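Local coordinates for protein transcriptional regulator, LYSR family (Neisseria meningitidis, PDB 4AB5) that probably binds DNA and regulates transcription of methionine biosynthesis genes as a MetR-like LysR-family factor, this chain being its regulatory domain, at residues 40-45 against 50-55; 98-103 against 122-127; 107-112 against 145-150. All coordinates share one frame; numbering follows the deposited sequence.

Contact 1: 40-45 against 50-55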
ATOM      1  N   ASP B  40     -13.390  11.639  -4.862  1.00 39.25           N
ATOM      2  CA  ASP B  40     -12.256  11.320  -5.728  1.00 38.63           C
ATOM      3  C   ASP B  40     -10.942  11.507  -4.986  1.00 42.62           C
ATOM      4  O   ASP B  40     -10.896  12.244  -3.998  1.00 41.23           O
ATOM      5  CB  ASP B  40     -12.271  12.177  -7.015  1.00 41.09           C
ATOM      6  CG  ASP B  40     -11.575  11.541  -8.211  1.00 50.48           C
ATOM      7  OD1 ASP B  40     -11.199  10.354  -8.122  1.00 51.97           O
ATOM      8  OD2 ASP B  40     -11.447  12.215  -9.249  1.00 55.53           O
ATOM      9  N   ILE B  41      -9.879  10.813  -5.449  1.00 40.78           N
ATOM     10  CA  ILE B  41      -8.525  10.913  -4.901  1.00 41.31           C
ATOM     11  C   ILE B  41      -7.642  11.428  -6.019  1.00 50.37           C
ATOM     12  O   ILE B  41      -7.604  10.820  -7.086  1.00 49.17           O
ATOM     13  CB  ILE B  41      -7.992   9.584  -4.279  1.00 43.33           C
ATOM     14  CG1 ILE B  41      -8.930   9.059  -3.157  1.00 42.77           C
ATOM     15  CG2 ILE B  41      -6.543   9.766  -3.757  1.00 43.31           C
ATOM     16  CD1 ILE B  41      -8.976   7.578  -3.003  1.00 45.08           C
ATOM     17  N   VAL B  42      -6.984  12.577  -5.795  1.00 52.77           N
ATOM     18  CA  VAL B  42      -6.074  13.219  -6.753  1.00 55.68           C
ATOM     19  C   VAL B  42      -4.646  13.040  -6.195  1.00 63.79           C
ATOM     20  O   VAL B  42      -4.259  13.728  -5.249  1.00 63.98           O
ATOM     21  CB  VAL B  42      -6.449  14.713  -7.003  1.00 61.54           C
ATOM     22  CG1 VAL B  42      -5.684  15.282  -8.195  1.00 62.65           C
ATOM     23  CG2 VAL B  42      -7.955  14.886  -7.209  1.00 61.44           C
ATOM     24  N   SER B  43      -3.870  12.106  -6.783  1.00 63.92           N
ATOM     25  CA  SER B  43      -2.515  11.766  -6.307  1.00 65.04           C
ATOM     26  C   SER B  43      -1.476  11.460  -7.410  1.00 72.06           C
ATOM     27  O   SER B  43      -1.750  11.668  -8.596  1.00 72.44           O
ATOM     28  CB  SER B  43      -2.588  10.613  -5.299  1.00 67.48           C
ATOM     29  OG  SER B  43      -3.195   9.456  -5.853  1.00 76.66           O
ATOM     30  N   GLY B  44      -0.290  11.000  -6.985  1.00 70.51           N
ATOM     31  CA  GLY B  44       0.817  10.593  -7.849  1.00 71.87           C
ATOM     32  C   GLY B  44       1.813  11.659  -8.277  1.00 79.43           C
ATOM     33  O   GLY B  44       2.984  11.339  -8.506  1.00 79.18           O
ATOM     34  N   PHE B  45       1.357  12.927  -8.401  1.00 78.43           N
ATOM     35  CA  PHE B  45       2.138  14.095  -8.847  1.00 80.43           C
ATOM     36  C   PHE B  45       3.513  14.307  -8.183  1.00 85.71           C
ATOM     37  O   PHE B  45       4.385  14.936  -8.800  1.00 86.43           O
ATOM     38  CB  PHE B  45       1.295  15.384  -8.775  1.00 83.21           C
ATOM     39  CG  PHE B  45       0.020  15.344  -9.587  1.00 85.30           C
ATOM     40  CD1 PHE B  45       0.023  15.684 -10.934  1.00 89.94           C
ATOM     41  CD2 PHE B  45      -1.185  14.969  -9.003  1.00 86.57           C
ATOM     42  CE1 PHE B  45      -1.155  15.641 -11.687  1.00 91.23           C
ATOM     43  CE2 PHE B  45      -2.361  14.919  -9.757  1.00 89.83           C
ATOM     44  CZ  PHE B  45      -2.339  15.261 -11.092  1.00 89.21           C
ATOM     45  N   VAL B  50      -1.369  21.806  -2.533  1.00 58.02           N
ATOM     46  CA  VAL B  50      -1.978  23.132  -2.366  1.00 57.51           C
ATOM     47  C   VAL B  50      -2.217  23.792  -3.749  1.00 60.45           C
ATOM     48  O   VAL B  50      -3.233  24.470  -3.949  1.00 59.67           O
ATOM     49  CB  VAL B  50      -1.168  24.028  -1.379  1.00 61.42           C
ATOM     50  CG1 VAL B  50      -1.665  25.476  -1.373  1.00 62.59           C
ATOM     51  CG2 VAL B  50      -1.206  23.454   0.034  1.00 60.32           C
ATOM     52  N   GLY B  51      -1.296  23.544  -4.683  1.00 55.44           N
ATOM     53  CA  GLY B  51      -1.369  24.056  -6.045  1.00 55.26           C
ATOM     54  C   GLY B  51      -2.619  23.606  -6.768  1.00 56.00           C
ATOM     55  O   GLY B  51      -3.264  24.405  -7.444  1.00 56.15           O
ATOM     56  N   LEU B  52      -2.990  22.325  -6.585  1.00 50.79           N
ATOM     57  CA  LEU B  52      -4.178  21.708  -7.183  1.00 49.37           C
ATOM     58  C   LEU B  52      -5.468  22.417  -6.759  1.00 53.82           C
ATOM     59  O   LEU B  52      -6.391  22.510  -7.567  1.00 53.33           O
ATOM     60  CB  LEU B  52      -4.269  20.225  -6.837  1.00 47.42           C
ATOM     61  CG  LEU B  52      -3.333  19.223  -7.529  1.00 51.35           C
ATOM     62  CD1 LEU B  52      -3.361  17.943  -6.790  1.00 48.63           C
ATOM     63  CD2 LEU B  52      -3.668  18.960  -9.006  1.00 54.82           C
ATOM     64  N   LEU B  53      -5.519  22.934  -5.507  1.00 51.12           N
ATOM     65  CA  LEU B  53      -6.663  23.690  -4.959  1.00 51.39           C
ATOM     66  C   LEU B  53      -6.825  25.005  -5.710  1.00 57.33           C
ATOM     67  O   LEU B  53      -7.928  25.327  -6.154  1.00 57.51           O
ATOM     68  CB  LEU B  53      -6.501  23.982  -3.449  1.00 50.93           C
ATOM     69  CG  LEU B  53      -6.397  22.807  -2.490  1.00 52.91           C
ATOM     70  CD1 LEU B  53      -5.980  23.275  -1.120  1.00 52.34           C
ATOM     71  CD2 LEU B  53      -7.704  22.080  -2.386  1.00 55.11           C
ATOM     72  N   LEU B  54      -5.709  25.748  -5.877  1.00 56.01           N
ATOM     73  CA  LEU B  54      -5.660  27.020  -6.598  1.00 57.64           C
ATOM     74  C   LEU B  54      -6.085  26.793  -8.046  1.00 61.09           C
ATOM     75  O   LEU B  54      -6.830  27.594  -8.597  1.00 61.01           O
ATOM     76  CB  LEU B  54      -4.235  27.607  -6.562  1.00 58.99           C
ATOM     77  CG  LEU B  54      -3.611  27.900  -5.194  1.00 64.30           C
ATOM     78  CD1 LEU B  54      -2.112  28.106  -5.320  1.00 65.57           C
ATOM     79  CD2 LEU B  54      -4.222  29.120  -4.558  1.00 68.03           C
ATOM     80  N   GLN B  55      -5.659  25.657  -8.627  1.00 57.12           N
ATOM     81  CA  GLN B  55      -5.954  25.265 -10.002  1.00 57.37           C
ATOM     82  C   GLN B  55      -7.343  24.637 -10.206  1.00 60.75           C
ATOM     83  O   GLN B  55      -7.667  24.271 -11.337  1.00 60.95           O
ATOM     84  CB  GLN B  55      -4.847  24.348 -10.537  1.00 57.93           C
ATOM     85  CG  GLN B  55      -3.554  25.084 -10.840  1.00 70.16           C
ATOM     86  CD  GLN B  55      -2.408  24.157 -11.148  1.00 88.55           C
ATOM     87  OE1 GLN B  55      -2.547  22.931 -11.194  1.00 83.57           O
ATOM     88  NE2 GLN B  55      -1.240  24.731 -11.368  1.00 84.66           N
TER
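V42 and F45 pack on L52 in a small apolar contact between strand 37-42, with the loop after it, and the short helix 50-54. Strand 37-42 runs out through S43 and G44 to F45. Four residues separate F45 from V50, and the chain then runs on as helix 50-54. L52 is the buried residue that joins the two. Its branch methyl CD1 lies 3.8 Å from CG1 of V42, and the two side chains cross obliquely. V42 turns CG1 anti to the backbone N (chi1 -169°), and this branch does the touching. F45 adds a looser touch. Its ring atom CD2 is 4.3 Å from L52 CD1, which comes in at a slant. The other methyl, L52 CD2, stands above one ring face, offset toward the rim. V42 and F45 thus both point at one leucine, across a turn that passes through G44 with positive phi.

The contact is modest, with 109 Å² buried in all, and it is purely apolar. L52 also touches A13 of strand 8-13, and both L52 and F45 pack on R57. The helix sits on one side of the strand. I41, the neighbour of V42 in the strand, instead packs on M24 and M27 of helix 20-33 and on L146 of the second subunit. Strand 37-42 pairs in parallel with strand 8-13, through bonds of D40 and V42 to I12.

Contact 2: 98-103 against 122-127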
ATOM      1  N   TRP B  98      18.162   8.536  18.955  1.00 41.96           N
ATOM      2  CA  TRP B  98      19.014   8.565  17.767  1.00 40.05           C
ATOM      3  C   TRP B  98      19.280  10.006  17.349  1.00 45.54           C
ATOM      4  O   TRP B  98      18.337  10.753  17.069  1.00 46.58           O
ATOM      5  CB  TRP B  98      18.382   7.793  16.597  1.00 36.72           C
ATOM      6  CG  TRP B  98      18.149   6.329  16.836  1.00 36.25           C
ATOM      7  CD1 TRP B  98      18.566   5.588  17.903  1.00 39.33           C
ATOM      8  CD2 TRP B  98      17.468   5.419  15.959  1.00 34.57           C
ATOM      9  NE1 TRP B  98      18.179   4.277  17.753  1.00 37.54           N
ATOM     10  CE2 TRP B  98      17.515   4.142  16.561  1.00 37.93           C
ATOM     11  CE3 TRP B  98      16.834   5.557  14.712  1.00 34.87           C
ATOM     12  CZ2 TRP B  98      16.914   3.018  15.980  1.00 35.91           C
ATOM     13  CZ3 TRP B  98      16.272   4.433  14.120  1.00 35.00           C
ATOM     14  CH2 TRP B  98      16.309   3.185  14.754  1.00 35.05           C
ATOM     15  N   THR B  99      20.563  10.406  17.326  1.00 41.51           N
ATOM     16  CA  THR B  99      20.969  11.747  16.884  1.00 41.73           C
ATOM     17  C   THR B  99      21.017  11.705  15.351  1.00 44.96           C
ATOM     18  O   THR B  99      21.066  10.611  14.783  1.00 44.57           O
ATOM     19  CB  THR B  99      22.359  12.128  17.471  1.00 48.97           C
ATOM     20  OG1 THR B  99      23.362  11.251  16.955  1.00 46.72           O
ATOM     21  CG2 THR B  99      22.393  12.115  18.995  1.00 46.67           C
ATOM     22  N   ALA B 100      21.037  12.867  14.683  1.00 41.77           N
ATOM     23  CA  ALA B 100      21.136  12.958  13.219  1.00 41.45           C
ATOM     24  C   ALA B 100      22.352  12.162  12.688  1.00 46.31           C
ATOM     25  O   ALA B 100      22.235  11.448  11.686  1.00 46.27           O
ATOM     26  CB  ALA B 100      21.238  14.416  12.798  1.00 43.55           C
ATOM     27  N   GLU B 101      23.487  12.229  13.419  1.00 42.40           N
ATOM     28  CA  GLU B 101      24.753  11.540  13.132  1.00 41.63           C
ATOM     29  C   GLU B 101      24.656  10.002  13.171  1.00 43.85           C
ATOM     30  O   GLU B 101      25.476   9.335  12.538  1.00 43.10           O
ATOM     31  CB  GLU B 101      25.856  12.027  14.091  1.00 44.14           C
ATOM     32  CG  GLU B 101      26.364  13.442  13.818  1.00 53.23           C
ATOM     33  CD  GLU B 101      25.499  14.620  14.234  1.00 75.60           C
ATOM     34  OE1 GLU B 101      24.504  14.417  14.971  1.00 72.58           O
ATOM     35  OE2 GLU B 101      25.821  15.758  13.818  1.00 69.87           O
ATOM     36  N   ASP B 102      23.662   9.437  13.899  1.00 39.54           N
ATOM     37  CA  ASP B 102      23.447   7.983  13.999  1.00 37.64           C
ATOM     38  C   ASP B 102      22.917   7.364  12.696  1.00 41.35           C
ATOM     39  O   ASP B 102      22.997   6.147  12.517  1.00 40.29           O
ATOM     40  CB  ASP B 102      22.546   7.622  15.197  1.00 38.76           C
ATOM     41  CG  ASP B 102      23.148   7.902  16.563  1.00 51.75           C
ATOM     42  OD1 ASP B 102      24.366   7.674  16.738  1.00 56.37           O
ATOM     43  OD2 ASP B 102      22.396   8.304  17.469  1.00 54.44           O
ATOM     44  N   PHE B 103      22.405   8.212  11.788  1.00 38.64           N
ATOM     45  CA  PHE B 103      21.873   7.852  10.479  1.00 37.73           C
ATOM     46  C   PHE B 103      22.970   7.778   9.399  1.00 42.83           C
ATOM     47  O   PHE B 103      22.736   7.156   8.366  1.00 42.11           O
ATOM     48  CB  PHE B 103      20.791   8.865  10.055  1.00 39.84           C
ATOM     49  CG  PHE B 103      19.550   8.884  10.920  1.00 41.07           C
ATOM     50  CD1 PHE B 103      19.489   9.677  12.061  1.00 43.17           C
ATOM     51  CD2 PHE B 103      18.435   8.116  10.586  1.00 42.58           C
ATOM     52  CE1 PHE B 103      18.346   9.687  12.863  1.00 45.27           C
ATOM     53  CE2 PHE B 103      17.293   8.125  11.390  1.00 42.50           C
ATOM     54  CZ  PHE B 103      17.255   8.912  12.520  1.00 42.41           C
ATOM     55  N   LYS B 122      14.062  16.209   5.658  1.00 51.11           N
ATOM     56  CA  LYS B 122      13.787  17.648   5.606  1.00 51.79           C
ATOM     57  C   LYS B 122      14.120  18.420   6.903  1.00 56.08           C
ATOM     58  O   LYS B 122      14.811  19.445   6.840  1.00 57.74           O
ATOM     59  CB  LYS B 122      12.332  17.904   5.145  1.00 53.20           C
ATOM     60  CG  LYS B 122      11.864  19.359   5.211  1.00 67.46           C
ATOM     61  CD  LYS B 122      10.632  19.628   4.358  1.00 74.86           C
ATOM     62  CE  LYS B 122       9.339  19.438   5.106  1.00 86.09           C
ATOM     63  NZ  LYS B 122       8.156  19.826   4.285  1.00 96.44           N
ATOM     64  N   LYS B 123      13.605  17.946   8.050  1.00 49.58           N
ATOM     65  CA  LYS B 123      13.751  18.612   9.347  1.00 49.27           C
ATOM     66  C   LYS B 123      15.019  18.291  10.125  1.00 52.18           C
ATOM     67  O   LYS B 123      15.317  19.002  11.086  1.00 52.84           O
ATOM     68  CB  LYS B 123      12.533  18.303  10.243  1.00 50.70           C
ATOM     69  CG  LYS B 123      11.204  18.861   9.744  1.00 58.56           C
ATOM     70  CD  LYS B 123      10.038  18.144  10.396  1.00 63.55           C
ATOM     71  CE  LYS B 123       8.866  19.070  10.599  1.00 73.19           C
ATOM     72  NZ  LYS B 123       7.636  18.330  10.974  1.00 74.37           N
ATOM     73  N   ILE B 124      15.727  17.199   9.784  1.00 47.24           N
ATOM     74  CA  ILE B 124      16.874  16.740  10.578  1.00 46.83           C
ATOM     75  C   ILE B 124      18.176  16.491   9.802  1.00 51.88           C
ATOM     76  O   ILE B 124      19.227  16.995  10.196  1.00 54.30           O
ATOM     77  CB  ILE B 124      16.444  15.491  11.433  1.00 48.20           C
ATOM     78  CG1 ILE B 124      15.071  15.712  12.167  1.00 48.61           C
ATOM     79  CG2 ILE B 124      17.569  14.953  12.348  1.00 47.61           C
ATOM     80  CD1 ILE B 124      14.960  15.449  13.701  1.00 58.96           C
ATOM     81  N   LEU B 125      18.105  15.674   8.749  1.00 46.39           N
ATOM     82  CA  LEU B 125      19.231  15.204   7.941  1.00 45.32           C
ATOM     83  C   LEU B 125      19.781  16.261   6.975  1.00 49.79           C
ATOM     84  O   LEU B 125      20.951  16.627   7.104  1.00 50.40           O
ATOM     85  CB  LEU B 125      18.809  13.918   7.190  1.00 43.64           C
ATOM     86  CG  LEU B 125      18.952  12.534   7.867  1.00 46.33           C
ATOM     87  CD1 LEU B 125      18.704  12.561   9.368  1.00 45.80           C
ATOM     88  CD2 LEU B 125      18.044  11.533   7.220  1.00 47.10           C
ATOM     89  N   ILE B 126      18.952  16.740   6.009  1.00 45.33           N
ATOM     90  CA  ILE B 126      19.328  17.757   5.012  1.00 46.27           C
ATOM     91  C   ILE B 126      20.002  18.976   5.685  1.00 52.08           C
ATOM     92  O   ILE B 126      21.127  19.283   5.273  1.00 53.56           O
ATOM     93  CB  ILE B 126      18.168  18.146   4.041  1.00 48.83           C
ATOM     94  CG1 ILE B 126      17.688  16.950   3.189  1.00 47.16           C
ATOM     95  CG2 ILE B 126      18.503  19.380   3.171  1.00 51.79           C
ATOM     96  CD1 ILE B 126      16.350  17.145   2.725  1.00 51.48           C
ATOM     97  N   PRO B 127      19.427  19.609   6.760  1.00 48.95           N
ATOM     98  CA  PRO B 127      20.112  20.757   7.388  1.00 50.35           C
ATOM     99  C   PRO B 127      21.467  20.459   8.010  1.00 55.02           C
ATOM    100  O   PRO B 127      22.270  21.378   8.164  1.00 56.86           O
ATOM    101  CB  PRO B 127      19.110  21.256   8.436  1.00 52.28           C
ATOM    102  CG  PRO B 127      18.180  20.161   8.659  1.00 55.02           C
ATOM    103  CD  PRO B 127      18.100  19.395   7.383  1.00 49.83           C
TER
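F103 and L125 meet at about a right angle. The methyl CD1 of L125 sits over one face of the F103 ring, 4.0 Å from ring atom CD1 and 4.1 Å from CG. The CB of L125 does not point straight at 98-103, but the end of the side chain swings nearer and brings CD1 over the ring. F103 sets CG anti to its carbonyl carbon (chi1 -65°), with the ring on the side of 122-127. The second pair is shorter. A100 points its CB at I124, and CG2 of the isoleucine comes within 3.7 Å of it. CG2 is the I124 branch anti to the backbone N. The I124 side chain also packs on T176 and L180 of strand 171-189. The CA atoms of A100 and L125 are the nearest pair of CA atoms across the segments, 6.0 Å apart.

The turn carrying A100 and F103 is tied down on its own side. T99 N donates to D102 OD2 at 2.8 Å, from above the carboxylate plane, and D102 N bonds back to T99 O. One side-chain bond and one backbone bond thus join T99 and D102 and fix the turn. F103 N then bonds to A100 O. The same carboxylate oxygen of D102 forms a salt bridge with K95.

L120, earlier in helix 119-125, packs on both F103 and L125. Charges stay at the margin, where E101 pairs with K128 and K123 with D119. Between the two segments the contact is wholly apolar, consistent with shape and burial holding the loop against the helix rather than polar bonds.

Contact 3: 107-112 against 145-150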
ATOM      1  N   THR B 107      21.451   2.406   6.078  1.00 38.03           N
ATOM      2  CA  THR B 107      20.588   2.468   4.893  1.00 35.85           C
ATOM      3  C   THR B 107      19.220   2.939   5.405  1.00 38.29           C
ATOM      4  O   THR B 107      18.704   2.374   6.367  1.00 38.72           O
ATOM      5  CB  THR B 107      20.524   1.073   4.191  1.00 34.84           C
ATOM      6  OG1 THR B 107      21.772   0.808   3.551  1.00 33.24           O
ATOM      7  CG2 THR B 107      19.407   0.967   3.152  1.00 27.00           C
ATOM      8  N   LEU B 108      18.647   3.975   4.784  1.00 33.83           N
ATOM      9  CA  LEU B 108      17.350   4.510   5.178  1.00 32.91           C
ATOM     10  C   LEU B 108      16.245   4.002   4.241  1.00 36.03           C
ATOM     11  O   LEU B 108      16.335   4.173   3.025  1.00 35.35           O
ATOM     12  CB  LEU B 108      17.388   6.060   5.237  1.00 33.71           C
ATOM     13  CG  LEU B 108      16.157   6.789   5.847  1.00 36.94           C
ATOM     14  CD1 LEU B 108      15.963   6.450   7.328  1.00 36.45           C
ATOM     15  CD2 LEU B 108      16.274   8.281   5.672  1.00 35.91           C
ATOM     16  N   ILE B 109      15.223   3.348   4.811  1.00 32.34           N
ATOM     17  CA  ILE B 109      14.077   2.838   4.052  1.00 31.45           C
ATOM     18  C   ILE B 109      12.929   3.840   4.144  1.00 36.13           C
ATOM     19  O   ILE B 109      12.513   4.206   5.241  1.00 35.63           O
ATOM     20  CB  ILE B 109      13.690   1.374   4.405  1.00 33.19           C
ATOM     21  CG1 ILE B 109      14.952   0.480   4.462  1.00 32.99           C
ATOM     22  CG2 ILE B 109      12.664   0.820   3.391  1.00 32.41           C
ATOM     23  CD1 ILE B 109      14.831  -0.706   5.297  1.00 39.99           C
ATOM     24  N   THR B 110      12.516   4.380   2.982  1.00 34.00           N
ATOM     25  CA  THR B 110      11.476   5.410   2.864  1.00 34.17           C
ATOM     26  C   THR B 110      10.493   5.070   1.738  1.00 36.78           C
ATOM     27  O   THR B 110      10.708   4.114   0.990  1.00 34.55           O
ATOM     28  CB  THR B 110      12.123   6.796   2.531  1.00 45.45           C
ATOM     29  OG1 THR B 110      12.508   6.847   1.154  1.00 47.89           O
ATOM     30  CG2 THR B 110      13.311   7.158   3.419  1.00 44.37           C
ATOM     31  N   TYR B 111       9.456   5.916   1.569  1.00 34.80           N
ATOM     32  CA  TYR B 111       8.511   5.831   0.456  1.00 34.29           C
ATOM     33  C   TYR B 111       9.215   6.427  -0.777  1.00 39.52           C
ATOM     34  O   TYR B 111      10.128   7.244  -0.597  1.00 37.88           O
ATOM     35  CB  TYR B 111       7.195   6.553   0.778  1.00 34.42           C
ATOM     36  CG  TYR B 111       6.488   5.947   1.967  1.00 33.95           C
ATOM     37  CD1 TYR B 111       5.889   4.693   1.883  1.00 34.88           C
ATOM     38  CD2 TYR B 111       6.471   6.595   3.199  1.00 34.78           C
ATOM     39  CE1 TYR B 111       5.257   4.115   2.986  1.00 35.23           C
ATOM     40  CE2 TYR B 111       5.847   6.023   4.312  1.00 35.31           C
ATOM     41  CZ  TYR B 111       5.242   4.782   4.199  1.00 43.22           C
ATOM     42  OH  TYR B 111       4.626   4.212   5.286  1.00 47.07           O
ATOM     43  N   PRO B 112       8.890   5.992  -2.026  1.00 38.65           N
ATOM     44  CA  PRO B 112       9.630   6.495  -3.203  1.00 40.49           C
ATOM     45  C   PRO B 112       9.146   7.880  -3.600  1.00 46.32           C
ATOM     46  O   PRO B 112       8.373   8.065  -4.550  1.00 47.44           O
ATOM     47  CB  PRO B 112       9.364   5.423  -4.280  1.00 41.89           C
ATOM     48  CG  PRO B 112       8.596   4.328  -3.578  1.00 44.26           C
ATOM     49  CD  PRO B 112       7.892   4.995  -2.444  1.00 39.12           C
ATOM     50  N   GLN B 145       9.231  -5.290   7.109  1.00 21.79           N
ATOM     51  CA  GLN B 145       9.928  -6.575   6.885  1.00 21.02           C
ATOM     52  C   GLN B 145      11.382  -6.406   6.486  1.00 23.56           C
ATOM     53  O   GLN B 145      12.207  -7.218   6.870  1.00 22.36           O
ATOM     54  CB  GLN B 145       9.182  -7.490   5.905  1.00 22.04           C
ATOM     55  CG  GLN B 145       7.837  -8.007   6.417  1.00 25.70           C
ATOM     56  CD  GLN B 145       7.891  -8.700   7.760  1.00 38.58           C
ATOM     57  OE1 GLN B 145       8.799  -9.473   8.061  1.00 29.56           O
ATOM     58  NE2 GLN B 145       6.887  -8.462   8.581  1.00 33.83           N
ATOM     59  N   LEU B 146      11.694  -5.328   5.749  1.00 21.74           N
ATOM     60  CA  LEU B 146      13.048  -4.976   5.336  1.00 22.70           C
ATOM     61  C   LEU B 146      13.858  -4.501   6.555  1.00 27.81           C
ATOM     62  O   LEU B 146      15.011  -4.909   6.724  1.00 27.06           O
ATOM     63  CB  LEU B 146      13.016  -3.891   4.247  1.00 23.18           C
ATOM     64  CG  LEU B 146      12.659  -4.337   2.830  1.00 27.31           C
ATOM     65  CD1 LEU B 146      12.500  -3.143   1.934  1.00 27.42           C
ATOM     66  CD2 LEU B 146      13.697  -5.286   2.257  1.00 31.00           C
ATOM     67  N   VAL B 147      13.228  -3.684   7.426  1.00 25.39           N
ATOM     68  CA  VAL B 147      13.842  -3.200   8.668  1.00 26.48           C
ATOM     69  C   VAL B 147      14.146  -4.414   9.592  1.00 31.03           C
ATOM     70  O   VAL B 147      15.278  -4.563  10.052  1.00 31.58           O
ATOM     71  CB  VAL B 147      13.000  -2.079   9.362  1.00 30.63           C
ATOM     72  CG1 VAL B 147      13.582  -1.708  10.715  1.00 30.58           C
ATOM     73  CG2 VAL B 147      12.908  -0.828   8.488  1.00 30.73           C
ATOM     74  N   ALA B 148      13.150  -5.307   9.785  1.00 26.95           N
ATOM     75  CA  ALA B 148      13.233  -6.526  10.608  1.00 25.46           C
ATOM     76  C   ALA B 148      14.320  -7.506  10.153  1.00 28.86           C
ATOM     77  O   ALA B 148      14.876  -8.243  10.976  1.00 28.45           O
ATOM     78  CB  ALA B 148      11.884  -7.222  10.639  1.00 25.19           C
ATOM     79  N   SER B 149      14.616  -7.516   8.840  1.00 24.96           N
ATOM     80  CA  SER B 149      15.628  -8.378   8.210  1.00 23.60           C
ATOM     81  C   SER B 149      17.013  -7.700   8.204  1.00 27.37           C
ATOM     82  O   SER B 149      17.945  -8.208   7.575  1.00 27.25           O
ATOM     83  CB  SER B 149      15.196  -8.741   6.792  1.00 25.65           C
ATOM     84  OG  SER B 149      13.916  -9.357   6.787  1.00 35.30           O
ATOM     85  N   ARG B 150      17.139  -6.558   8.933  1.00 24.37           N
ATOM     86  CA  ARG B 150      18.350  -5.734   9.076  1.00 25.10           C
ATOM     87  C   ARG B 150      18.841  -5.148   7.748  1.00 27.62           C
ATOM     88  O   ARG B 150      20.036  -4.912   7.575  1.00 27.00           O
ATOM     89  CB  ARG B 150      19.463  -6.472   9.857  1.00 28.45           C
ATOM     90  CG  ARG B 150      19.216  -6.535  11.360  1.00 43.72           C
ATOM     91  CD  ARG B 150      20.386  -7.108  12.141  1.00 65.07           C
ATOM     92  NE  ARG B 150      21.543  -6.203  12.148  1.00 80.31           N
ATOM     93  CZ  ARG B 150      22.660  -6.409  12.839  1.00 97.27           C
ATOM     94  NH1 ARG B 150      22.789  -7.486  13.603  1.00 87.71           N
ATOM     95  NH2 ARG B 150      23.658  -5.539  12.770  1.00 85.21           N
TER
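I109 packs on L146 and V147 in a strand-on-helix contact of the alpha/beta fold of the LysR effector-binding domain, which belongs to the periplasmic-binding-protein clan. Strand 108-110 lies in a two-stranded parallel sheet with strand 134-136, and helix 140-148 follows that second strand.

Along 107-112, T107 and L108 join the backbone network, T107 bonding to I153 and L108 to P133 and R135. I109 carries the whole contact. Its CG1 is anti to the carbonyl carbon (chi1 -46°), and the extended arm ends in CD1. That methyl lies 3.7 Å from V147 CG2 and 3.8 Å from L146 CB. The I109 side chain runs at a slant to both. All three residues are buried, and I109 also packs on I143, one turn back in the helix. T110 turns to other partners. Its OG1 gives a 3.0 Å bond to the O of Y111, from above the carbonyl plane, and bonds also with H136 ND1. Y111 stacks on the ring of H17, packs on I143 and reaches T140 OG1 with its OH.

The helix ends in a Schellman motif, where R151 N bonds to L146 O and R150 N to V147 O, with R150 at positive phi. The second subunit touches this end too, its R31 bonding to Q145 OE1. Just inside the turn, S149 OG donates to Q145 O at 2.7 Å, with a C=O...donor angle of 159°.

The three contacts follow the chain in the order 1, 2, 3 by their first segments. Contact 1 closes before the others open, while contacts 2 and 3 alternate along the sequence. Their centres lie about 17 Å apart, and they touch where L125 CD2 packs on L108 CD2 at 4.0 Å. Strand 108-110 and helix 119-125 are successive elements there. Contact 1 is remote, its centre about 30 Å from the centre of contact 2 and about 29 Å from that of contact 3. The separation fits the two-lobed build of this family's regulatory domain. Contacts 1 and 3 both touch the second subunit, I41 and L146 being partners across chains, which links distant lobes through the dimer.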